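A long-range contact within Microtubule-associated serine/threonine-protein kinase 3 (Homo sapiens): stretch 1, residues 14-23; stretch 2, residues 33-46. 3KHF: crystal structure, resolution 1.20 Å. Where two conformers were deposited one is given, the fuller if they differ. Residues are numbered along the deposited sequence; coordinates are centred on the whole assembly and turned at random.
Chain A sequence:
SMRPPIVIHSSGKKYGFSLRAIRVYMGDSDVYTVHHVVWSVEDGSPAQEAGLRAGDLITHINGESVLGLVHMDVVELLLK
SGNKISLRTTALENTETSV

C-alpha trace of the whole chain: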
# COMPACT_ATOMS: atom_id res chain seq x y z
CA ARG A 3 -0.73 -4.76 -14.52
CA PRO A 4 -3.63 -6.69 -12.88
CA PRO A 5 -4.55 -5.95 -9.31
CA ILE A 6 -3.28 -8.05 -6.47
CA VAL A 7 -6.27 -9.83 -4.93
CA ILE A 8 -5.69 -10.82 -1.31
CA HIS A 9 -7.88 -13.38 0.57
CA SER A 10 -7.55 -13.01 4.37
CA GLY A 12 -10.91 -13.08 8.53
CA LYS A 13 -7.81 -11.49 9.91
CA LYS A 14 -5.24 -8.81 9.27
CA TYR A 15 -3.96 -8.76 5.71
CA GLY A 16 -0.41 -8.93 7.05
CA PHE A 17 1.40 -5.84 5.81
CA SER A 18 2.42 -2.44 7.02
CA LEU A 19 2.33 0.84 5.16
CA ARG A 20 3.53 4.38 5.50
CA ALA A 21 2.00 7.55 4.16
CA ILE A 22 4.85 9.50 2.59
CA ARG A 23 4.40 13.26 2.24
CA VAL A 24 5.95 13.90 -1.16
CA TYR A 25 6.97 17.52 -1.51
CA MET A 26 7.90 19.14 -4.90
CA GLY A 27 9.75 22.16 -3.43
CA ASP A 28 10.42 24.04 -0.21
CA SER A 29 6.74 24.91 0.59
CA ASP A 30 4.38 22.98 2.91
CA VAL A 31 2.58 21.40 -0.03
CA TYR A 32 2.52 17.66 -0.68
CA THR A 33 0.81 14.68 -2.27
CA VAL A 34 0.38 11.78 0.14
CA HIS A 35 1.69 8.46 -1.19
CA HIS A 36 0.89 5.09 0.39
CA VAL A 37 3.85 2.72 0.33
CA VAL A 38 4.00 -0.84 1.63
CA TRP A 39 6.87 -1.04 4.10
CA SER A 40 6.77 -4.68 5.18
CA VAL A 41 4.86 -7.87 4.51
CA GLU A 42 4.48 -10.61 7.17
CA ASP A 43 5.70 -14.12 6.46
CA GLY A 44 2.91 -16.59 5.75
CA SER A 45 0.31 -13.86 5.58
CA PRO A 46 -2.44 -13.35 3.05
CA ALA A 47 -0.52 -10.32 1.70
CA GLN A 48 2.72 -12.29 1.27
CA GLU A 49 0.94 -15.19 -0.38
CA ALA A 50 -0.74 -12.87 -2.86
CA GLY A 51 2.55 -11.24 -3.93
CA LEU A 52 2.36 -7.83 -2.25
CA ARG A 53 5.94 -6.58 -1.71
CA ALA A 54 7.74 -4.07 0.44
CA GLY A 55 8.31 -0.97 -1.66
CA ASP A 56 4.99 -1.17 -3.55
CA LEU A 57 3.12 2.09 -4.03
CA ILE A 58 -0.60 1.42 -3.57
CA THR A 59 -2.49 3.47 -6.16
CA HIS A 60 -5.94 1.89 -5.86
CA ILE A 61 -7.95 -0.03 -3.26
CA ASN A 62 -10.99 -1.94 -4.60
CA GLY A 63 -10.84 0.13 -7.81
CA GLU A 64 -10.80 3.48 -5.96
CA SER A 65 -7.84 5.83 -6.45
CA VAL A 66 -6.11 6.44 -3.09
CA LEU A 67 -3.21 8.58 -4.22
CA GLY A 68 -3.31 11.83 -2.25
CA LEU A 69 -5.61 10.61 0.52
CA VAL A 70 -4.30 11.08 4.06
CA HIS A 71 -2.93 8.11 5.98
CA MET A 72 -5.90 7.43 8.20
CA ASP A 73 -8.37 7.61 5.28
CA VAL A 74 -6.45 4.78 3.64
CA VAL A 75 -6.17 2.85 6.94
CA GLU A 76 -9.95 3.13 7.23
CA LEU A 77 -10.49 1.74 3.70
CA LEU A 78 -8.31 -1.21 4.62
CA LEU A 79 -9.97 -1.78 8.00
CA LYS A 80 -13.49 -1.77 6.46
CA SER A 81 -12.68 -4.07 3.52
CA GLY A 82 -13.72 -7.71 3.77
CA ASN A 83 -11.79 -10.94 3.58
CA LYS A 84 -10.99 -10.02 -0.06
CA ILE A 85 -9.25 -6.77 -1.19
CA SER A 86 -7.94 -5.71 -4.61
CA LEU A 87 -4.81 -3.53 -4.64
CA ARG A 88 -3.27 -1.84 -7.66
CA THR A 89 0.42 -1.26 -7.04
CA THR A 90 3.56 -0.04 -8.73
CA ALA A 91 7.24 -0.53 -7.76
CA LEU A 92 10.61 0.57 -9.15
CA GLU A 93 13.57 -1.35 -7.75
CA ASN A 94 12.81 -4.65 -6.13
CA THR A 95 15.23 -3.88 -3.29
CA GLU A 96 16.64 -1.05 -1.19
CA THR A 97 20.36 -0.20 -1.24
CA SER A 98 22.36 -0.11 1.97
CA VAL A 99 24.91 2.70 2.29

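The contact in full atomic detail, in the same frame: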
# COMPACT_ATOMS: atom_id res chain seq x y z
N LYS A 14 -6.11 -9.81 9.89
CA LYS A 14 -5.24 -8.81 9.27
C LYS A 14 -4.73 -9.30 7.92
O LYS A 14 -4.48 -10.50 7.72
CB LYS A 14 -4.05 -8.50 10.15
CG LYS A 14 -4.38 -7.83 11.49
CD LYS A 14 -5.13 -6.53 11.31
N TYR A 15 -4.53 -8.38 7.00
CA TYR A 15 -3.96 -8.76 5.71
C TYR A 15 -2.50 -9.19 5.86
O TYR A 15 -2.00 -10.00 5.10
CB TYR A 15 -4.10 -7.64 4.70
CG TYR A 15 -5.54 -7.28 4.46
CD1 TYR A 15 -6.44 -8.22 3.93
CD2 TYR A 15 -6.04 -6.04 4.83
CE1 TYR A 15 -7.78 -7.90 3.76
CE2 TYR A 15 -7.37 -5.71 4.65
CZ TYR A 15 -8.24 -6.64 4.11
OH TYR A 15 -9.56 -6.29 3.95
N GLY A 16 -1.79 -8.57 6.80
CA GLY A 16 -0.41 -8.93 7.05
C GLY A 16 0.63 -8.06 6.38
O GLY A 16 1.65 -8.56 5.91
N PHE A 17 0.38 -6.76 6.28
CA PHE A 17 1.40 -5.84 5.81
C PHE A 17 1.36 -4.55 6.56
O PHE A 17 0.37 -4.25 7.24
CB PHE A 17 1.29 -5.61 4.29
CG PHE A 17 0.07 -4.84 3.82
CD1 PHE A 17 0.15 -3.48 3.54
CD2 PHE A 17 -1.12 -5.50 3.56
CE1 PHE A 17 -0.94 -2.79 3.04
CE2 PHE A 17 -2.21 -4.83 3.06
CZ PHE A 17 -2.12 -3.46 2.79
N SER A 18 2.43 -3.78 6.47
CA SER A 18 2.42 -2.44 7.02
C SER A 18 2.62 -1.43 5.91
O SER A 18 3.19 -1.73 4.86
CB SER A 18 3.49 -2.24 8.07
OG SER A 18 4.74 -2.15 7.49
N LEU A 19 2.15 -0.22 6.14
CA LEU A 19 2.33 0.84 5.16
C LEU A 19 2.60 2.17 5.83
O LEU A 19 2.22 2.39 6.99
CB LEU A 19 1.18 0.93 4.18
CG LEU A 19 -0.11 1.61 4.61
CD1 LEU A 19 -1.03 1.75 3.38
CD2 LEU A 19 -0.84 0.85 5.70
N ARG A 20 3.30 3.02 5.09
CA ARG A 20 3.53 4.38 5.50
C ARG A 20 2.86 5.30 4.51
O ARG A 20 2.77 4.99 3.32
CB ARG A 20 5.04 4.76 5.59
CG ARG A 20 5.83 3.96 6.60
CD ARG A 20 7.27 4.40 6.66
NE ARG A 20 8.03 3.52 7.54
CZ ARG A 20 8.16 3.69 8.85
NH1 ARG A 20 7.63 4.76 9.45
NH2 ARG A 20 8.82 2.80 9.58
N ALA A 21 2.43 6.45 5.00
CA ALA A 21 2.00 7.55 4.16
C ALA A 21 3.17 8.49 4.02
O ALA A 21 3.63 9.07 5.01
CB ALA A 21 0.81 8.26 4.79
N ILE A 22 3.70 8.64 2.83
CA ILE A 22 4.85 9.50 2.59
C ILE A 22 4.35 10.83 2.05
O ILE A 22 3.67 10.88 1.04
CB ILE A 22 5.83 8.86 1.56
CG1 ILE A 22 6.21 7.42 1.98
CG2 ILE A 22 7.04 9.75 1.33
CD1 ILE A 22 6.89 7.35 3.33
N ARG A 23 4.68 11.92 2.74
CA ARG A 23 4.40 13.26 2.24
C ARG A 23 5.44 13.59 1.19
O ARG A 23 6.62 13.77 1.52
CB ARG A 23 4.48 14.29 3.36
CG ARG A 23 3.50 14.08 4.51
CD ARG A 23 3.70 15.16 5.56
NE ARG A 23 2.95 14.92 6.79
CZ ARG A 23 3.37 14.15 7.80
NH1 ARG A 23 4.54 13.51 7.73
NH2 ARG A 23 2.62 14.01 8.87
N THR A 33 1.74 15.74 -1.90
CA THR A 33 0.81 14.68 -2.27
C THR A 33 1.15 13.47 -1.42
O THR A 33 2.31 13.03 -1.43
CB THR A 33 0.86 14.38 -3.76
OG1 THR A 33 0.52 15.55 -4.50
CG2 THR A 33 -0.10 13.24 -4.10
N VAL A 34 0.16 12.94 -0.71
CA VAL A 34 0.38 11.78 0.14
C VAL A 34 0.43 10.51 -0.69
O VAL A 34 -0.47 10.25 -1.48
CB VAL A 34 -0.69 11.69 1.24
CG1 VAL A 34 -0.39 10.53 2.15
CG2 VAL A 34 -0.79 13.03 2.03
N HIS A 35 1.48 9.72 -0.50
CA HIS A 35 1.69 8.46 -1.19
C HIS A 35 1.73 7.30 -0.21
O HIS A 35 2.43 7.36 0.79
CB HIS A 35 3.04 8.49 -1.92
CG HIS A 35 3.07 9.38 -3.12
ND1 HIS A 35 2.84 10.74 -3.08
CD2 HIS A 35 3.30 9.08 -4.43
CE1 HIS A 35 2.95 11.23 -4.32
NE2 HIS A 35 3.20 10.24 -5.15
N HIS A 36 1.03 6.23 -0.52
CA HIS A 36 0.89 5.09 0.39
C HIS A 36 1.78 3.97 -0.09
O HIS A 36 1.59 3.41 -1.16
CB HIS A 36 -0.58 4.67 0.39
CG HIS A 36 -1.45 5.84 0.66
ND1 HIS A 36 -1.61 6.33 1.93
CD2 HIS A 36 -2.07 6.72 -0.17
CE1 HIS A 36 -2.30 7.46 1.88
NE2 HIS A 36 -2.59 7.72 0.62
N VAL A 37 2.81 3.66 0.71
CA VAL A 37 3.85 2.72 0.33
C VAL A 37 3.91 1.58 1.33
O VAL A 37 4.02 1.78 2.53
CB VAL A 37 5.22 3.43 0.22
CG1 VAL A 37 6.32 2.43 -0.20
CG2 VAL A 37 5.15 4.61 -0.76
N VAL A 38 3.87 0.35 0.82
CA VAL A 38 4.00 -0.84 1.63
C VAL A 38 5.41 -0.92 2.17
O VAL A 38 6.38 -0.88 1.41
CB VAL A 38 3.70 -2.11 0.82
CG1 VAL A 38 3.90 -3.40 1.65
CG2 VAL A 38 2.27 -2.06 0.26
N TRP A 39 5.55 -1.02 3.49
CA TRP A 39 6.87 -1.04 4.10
C TRP A 39 7.34 -2.43 4.48
O TRP A 39 8.54 -2.68 4.52
CB TRP A 39 6.97 -0.11 5.34
CG TRP A 39 8.18 0.79 5.26
CD1 TRP A 39 9.41 0.60 5.84
CD2 TRP A 39 8.29 1.95 4.46
NE1 TRP A 39 10.26 1.61 5.46
CE2 TRP A 39 9.59 2.45 4.60
CE3 TRP A 39 7.41 2.61 3.62
CZ2 TRP A 39 10.01 3.62 3.98
CZ3 TRP A 39 7.83 3.74 2.97
CH2 TRP A 39 9.11 4.24 3.17
N SER A 40 6.41 -3.34 4.75
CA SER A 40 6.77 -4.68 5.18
C SER A 40 5.59 -5.57 4.89
O SER A 40 4.44 -5.11 4.85
CB SER A 40 7.13 -4.72 6.68
OG SER A 40 5.99 -4.58 7.49
N VAL A 41 5.88 -6.86 4.69
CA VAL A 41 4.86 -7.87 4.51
C VAL A 41 5.22 -9.04 5.44
O VAL A 41 6.38 -9.45 5.48
CB VAL A 41 4.80 -8.31 3.04
CG1 VAL A 41 3.79 -9.36 2.84
CG2 VAL A 41 4.47 -7.13 2.13
N GLU A 42 4.25 -9.54 6.18
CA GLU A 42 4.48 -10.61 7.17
C GLU A 42 4.58 -11.98 6.51
O GLU A 42 3.82 -12.34 5.60
CB GLU A 42 3.37 -10.62 8.22
CG GLU A 42 3.34 -9.41 9.14
CD GLU A 42 4.68 -9.16 9.80
OE1 GLU A 42 5.09 -9.97 10.66
OE2 GLU A 42 5.35 -8.17 9.45
N ASP A 43 5.52 -12.78 6.98
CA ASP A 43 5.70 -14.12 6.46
C ASP A 43 4.46 -14.96 6.70
O ASP A 43 3.86 -14.90 7.77
CB ASP A 43 6.88 -14.81 7.12
CG ASP A 43 8.20 -14.19 6.76
OD1 ASP A 43 8.31 -13.50 5.72
OD2 ASP A 43 9.15 -14.45 7.52
N GLY A 44 4.05 -15.68 5.67
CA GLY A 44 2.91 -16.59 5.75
C GLY A 44 1.57 -15.91 5.76
O GLY A 44 0.55 -16.55 6.01
N SER A 45 1.53 -14.61 5.48
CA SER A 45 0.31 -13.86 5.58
C SER A 45 -0.45 -13.89 4.26
O SER A 45 0.12 -14.20 3.21
CB SER A 45 0.60 -12.40 5.90
OG SER A 45 1.34 -11.79 4.85
N PRO A 46 -1.71 -13.50 4.30
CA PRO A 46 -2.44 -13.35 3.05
C PRO A 46 -1.76 -12.38 2.06
O PRO A 46 -1.73 -12.64 0.86
CB PRO A 46 -3.79 -12.82 3.53
CG PRO A 46 -3.95 -13.41 4.92
CD PRO A 46 -2.58 -13.37 5.48

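Strands 17-23 and 33-41 run antiparallel, and the contact between the two stretches buries 886 Å² in total. At the start of stretch 2, T33 turns its side chain away from stretch 1; its carbonyl O instead accepts a hydrogen bond from H35 ND1 (2.9 Å), which holds the imidazole back along its own strand. V34 is buried and faces the same side of the sheet as A21, where V34 CG1 packs on A21 CB at 3.7 Å, a methyl against a branched side chain. H35 makes a pair of backbone hydrogen bonds with I22: I22 N donates to H35 O (2.7 Å) and H35 N donates to I22 O (2.9 Å), both close to straight. The CB of H35 lies on the I22 face of the sheet, but its ring leads away from stretch 1. H36, opposite A21, returns to the face that carries V34 and V38, and all three are buried. H36 CB comes within 4.2 Å of L19 CD1, H36 ND1 lies 4.2 Å from A21 CB, and its NE2 is hydrogen-bonded elsewhere in the structure, so NE2 is satisfied despite the residue's burial.

V37 repeats the two-way pairing, with R20 N to V37 O and V37 N to R20 O both 2.9 Å, while V37 CG2 meets I22 CG1 at 4.1 Å. V38 lies beside L19 and F17 on the other face, and V38 CG2 approaches F17 CD1 at 4.2 Å. Between S18 and L19 the register slips by one residue, a beta bulge. S18 consequently bonds to two residues of stretch 2: W39 N donates to S18 O (2.8 Å), and S18 N donates to S40 O (2.9 Å).

W39, at the bulge, points toward stretch 1 and has 88 Å² covered by it, the largest covered area of any residue here. Its chi1 of -130° is between wells. The R20 side chain, extended beyond CB, lies over one face of the indole: R20 CD sits 3.5 Å from the centroid of the W39 six-membered ring, a CH-pi contact, and R20 CZ lies 4.5 Å from the centroid of the five-membered ring, a cation-pi interaction over the same flat surface. I22 CD1 adds an apolar contact with W39 CZ3 at 3.7 Å. A long side chain with a charged end suits this exposed site, since its aliphatic part can cover the indole. S40 and S18, both with chi1 in p, join their hydroxyls in a hydrogen bond, S18 OG to S40 OG 2.7 Å.

V41 places CG2 4.1 Å from F17 CB, on the face shared with V38. E42 N then donates to G16 O (2.8 Å), almost perfectly straight, and E42 opens a type II turn through D43 and G44, which do not touch stretch 1, to S45. S45 OG bonds E42 O (2.6 Å) and caps the following helix. S45 and P46 pack on the backbone of stretch 1, with P46 CD 3.4 Å from Y15 O. A CB on G16 would lie 2.3 Å from S45 CB, and at its positive phi would also be jammed against Y15 O, so glycine suits the place twice over.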